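Local coordinates for protein catechol 2,3-dioxygenase (Rhodococcus sp., PDB 2WL9) that probably cleaves the ring of catechols next to the two hydroxyls, as an iron-dependent type I extradiol dioxygenase in the breakdown of aromatic hydrocarbons, at residues G8-S13 / Q145-I150. Sequence-based numbering, arbitrary orientation.
Sequences GYLGLS and QGLGHI. With FE (Fe (III) ion), chain K.
Gly8 of strand 6-14 meets Leu147 where the backbones run nearest, Gly8 CA lying 5.1 Å from Gly146 CA, and from there the chains diverge: the run from Gly8 to Leu10 and that from Leu147 to Ile150 point 55° apart. Strand 6-14 has a classic beta bulge here, Gly8 and Tyr9 both facing Gly66 of strand 61-68, while 145-150 leads into strand 149-152. Side chains do the joining. With CG flanked by its own N and C (chi1 79°), Leu147 aims both methyls at strand 6-14: CD2 lies against the Gly8-Tyr9 peptide, 4.1 Å from Tyr9 N, and CD1 meets Leu10 CD1 at 3.9 Å, the two side chains lying roughly perpendicular. Leu10 CD1 also touches Ile150 CG2 at 3.8 Å. A second methyl pair, Leu10 CD2 and Ile150 CD1 at 4.0 Å, follows as these side chains run antiparallel alongside one another. This buried apolar seam joins the sheets of the N- and C-terminal domains, each built from a pair of βαβββ (VOC) modules, as in other type I extradiol dioxygenases; Ile65 of strand 61-68 and Leu213 of strand 210-217 both pack on Leu10 and Ile150. Tyr9 points away from the seam, its OH hydrogen-bonded to Glu117. Just before Ile150, His149 turns its CB away from strand 6-14 and binds the iron through NE2 at 2.3 Å, beside His212 and Glu263.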
ATOM      1  N   GLY C   8     -29.506  -0.010  15.160  1.00 15.87           N
ATOM      2  CA  GLY C   8     -29.342   1.442  15.237  1.00 16.12           C
ATOM      3  C   GLY C   8     -29.480   2.011  16.638  1.00 16.40           C
ATOM      4  O   GLY C   8     -28.643   2.811  17.074  1.00 16.97           O
ATOM      5  N   TYR C   9     -30.545   1.618  17.331  1.00 16.19           N
ATOM      6  CA  TYR C   9     -30.822   2.128  18.675  1.00 16.56           C
ATOM      7  C   TYR C   9     -31.570   1.133  19.556  1.00 16.80           C
ATOM      8  O   TYR C   9     -32.091   0.126  19.075  1.00 17.07           O
ATOM      9  CB  TYR C   9     -31.578   3.472  18.634  1.00 16.37           C
ATOM     10  CG  TYR C   9     -32.937   3.458  17.951  1.00 16.95           C
ATOM     11  CD1 TYR C   9     -33.115   4.095  16.726  1.00 16.84           C
ATOM     12  CD2 TYR C   9     -34.046   2.833  18.539  1.00 16.45           C
ATOM     13  CE1 TYR C   9     -34.355   4.109  16.090  1.00 17.64           C
ATOM     14  CE2 TYR C   9     -35.294   2.835  17.906  1.00 16.57           C
ATOM     15  CZ  TYR C   9     -35.438   3.472  16.686  1.00 16.14           C
ATOM     16  OH  TYR C   9     -36.655   3.486  16.049  1.00 14.95           O
ATOM     17  N   LEU C  10     -31.584   1.430  20.850  1.00 16.92           N
ATOM     18  CA  LEU C  10     -32.396   0.722  21.828  1.00 17.72           C
ATOM     19  C   LEU C  10     -33.137   1.741  22.680  1.00 17.98           C
ATOM     20  O   LEU C  10     -32.570   2.756  23.082  1.00 18.60           O
ATOM     21  CB  LEU C  10     -31.524  -0.134  22.748  1.00 17.79           C
ATOM     22  CG  LEU C  10     -30.784  -1.348  22.206  1.00 17.88           C
ATOM     23  CD1 LEU C  10     -29.836  -1.870  23.278  1.00 19.00           C
ATOM     24  CD2 LEU C  10     -31.772  -2.440  21.781  1.00 19.46           C
ATOM     25  N   GLY C  11     -34.409   1.474  22.929  1.00 17.92           N
ATOM     26  CA  GLY C  11     -35.170   2.207  23.925  1.00 18.14           C
ATOM     27  C   GLY C  11     -35.233   1.335  25.157  1.00 17.97           C
ATOM     28  O   GLY C  11     -35.488   0.133  25.061  1.00 18.15           O
ATOM     29  N   LEU C  12     -34.974   1.940  26.310  1.00 18.18           N
ATOM     30  CA  LEU C  12     -34.925   1.227  27.574  1.00 18.58           C
ATOM     31  C   LEU C  12     -35.884   1.870  28.571  1.00 19.29           C
ATOM     32  O   LEU C  12     -36.026   3.095  28.594  1.00 19.09           O
ATOM     33  CB  LEU C  12     -33.502   1.280  28.140  1.00 18.38           C
ATOM     34  CG  LEU C  12     -32.440   0.192  27.912  1.00 19.01           C
ATOM     35  CD1 LEU C  12     -32.468  -0.480  26.539  1.00 18.89           C
ATOM     36  CD2 LEU C  12     -31.036   0.736  28.239  1.00 17.42           C
ATOM     37  N   SER C  13     -36.547   1.036  29.373  1.00 20.02           N
ATOM     38  CA  SER C  13     -37.342   1.498  30.514  1.00 21.13           C
ATOM     39  C   SER C  13     -36.466   1.397  31.748  1.00 21.08           C
ATOM     40  O   SER C  13     -35.929   0.328  32.031  1.00 21.55           O
ATOM     41  CB  SER C  13     -38.575   0.610  30.705  1.00 21.55           C
ATOM     42  OG  SER C  13     -39.487   0.744  29.630  1.00 23.54           O
ATOM     43  N   GLN C 145     -21.740  -0.514  11.875  1.00 21.46           N
ATOM     44  CA  GLN C 145     -21.827  -1.700  12.723  1.00 21.16           C
ATOM     45  C   GLN C 145     -22.875  -1.591  13.827  1.00 20.54           C
ATOM     46  O   GLN C 145     -23.046  -2.529  14.604  1.00 20.36           O
ATOM     47  CB  GLN C 145     -20.461  -2.004  13.337  1.00 21.15           C
ATOM     48  CG  GLN C 145     -19.447  -2.570  12.358  1.00 22.57           C
ATOM     49  CD  GLN C 145     -18.208  -3.078  13.059  1.00 22.31           C
ATOM     50  OE1 GLN C 145     -18.295  -3.844  14.013  1.00 23.03           O
ATOM     51  NE2 GLN C 145     -17.047  -2.648  12.591  1.00 24.15           N
ATOM     52  N   GLY C 146     -23.575  -0.457  13.900  1.00 20.07           N
ATOM     53  CA  GLY C 146     -24.581  -0.250  14.946  1.00 20.10           C
ATOM     54  C   GLY C 146     -24.000  -0.099  16.343  1.00 19.96           C
ATOM     55  O   GLY C 146     -22.782  -0.061  16.509  1.00 20.04           O
ATOM     56  N   LEU C 147     -24.861  -0.028  17.356  1.00 19.90           N
ATOM     57  CA  LEU C 147     -24.400   0.286  18.716  1.00 19.96           C
ATOM     58  C   LEU C 147     -23.619  -0.838  19.395  1.00 19.43           C
ATOM     59  O   LEU C 147     -22.841  -0.580  20.304  1.00 19.06           O
ATOM     60  CB  LEU C 147     -25.548   0.771  19.618  1.00 19.98           C
ATOM     61  CG  LEU C 147     -26.514  -0.233  20.246  1.00 20.98           C
ATOM     62  CD1 LEU C 147     -27.075   0.296  21.565  1.00 21.43           C
ATOM     63  CD2 LEU C 147     -27.634  -0.508  19.272  1.00 22.23           C
ATOM     64  N   GLY C 148     -23.834  -2.074  18.951  1.00 19.03           N
ATOM     65  CA  GLY C 148     -23.249  -3.251  19.589  1.00 19.11           C
ATOM     66  C   GLY C 148     -24.123  -4.451  19.279  1.00 18.93           C
ATOM     67  O   GLY C 148     -24.675  -4.537  18.188  1.00 19.52           O
ATOM     68  N   HIS C 149     -24.251  -5.377  20.227  1.00 19.34           N
ATOM     69  CA  HIS C 149     -25.188  -6.492  20.073  1.00 19.21           C
ATOM     70  C   HIS C 149     -25.967  -6.794  21.335  1.00 19.54           C
ATOM     71  O   HIS C 149     -25.585  -6.363  22.420  1.00 19.94           O
ATOM     72  CB  HIS C 149     -24.497  -7.754  19.551  1.00 19.29           C
ATOM     73  CG  HIS C 149     -23.633  -8.453  20.552  1.00 19.20           C
ATOM     74  ND1 HIS C 149     -22.267  -8.558  20.405  1.00 19.55           N
ATOM     75  CD2 HIS C 149     -23.941  -9.119  21.692  1.00 20.16           C
ATOM     76  CE1 HIS C 149     -21.769  -9.245  21.418  1.00 19.80           C
ATOM     77  NE2 HIS C 149     -22.765  -9.594  22.215  1.00 19.71           N
ATOM     78  N   ILE C 150     -27.040  -7.563  21.184  1.00 19.35           N
ATOM     79  CA  ILE C 150     -27.952  -7.867  22.281  1.00 19.71           C
ATOM     80  C   ILE C 150     -28.394  -9.325  22.279  1.00 19.77           C
ATOM     81  O   ILE C 150     -28.608  -9.923  21.216  1.00 20.08           O
ATOM     82  CB  ILE C 150     -29.223  -6.971  22.236  1.00 19.83           C
ATOM     83  CG1 ILE C 150     -29.925  -7.083  20.870  1.00 18.52           C
ATOM     84  CG2 ILE C 150     -28.864  -5.520  22.597  1.00 19.67           C
ATOM     85  CD1 ILE C 150     -31.208  -6.269  20.734  1.00 19.46           C
TER
HETATM   86 FE    FE K1300     -22.170 -11.042  23.952  1.00 36.21          FE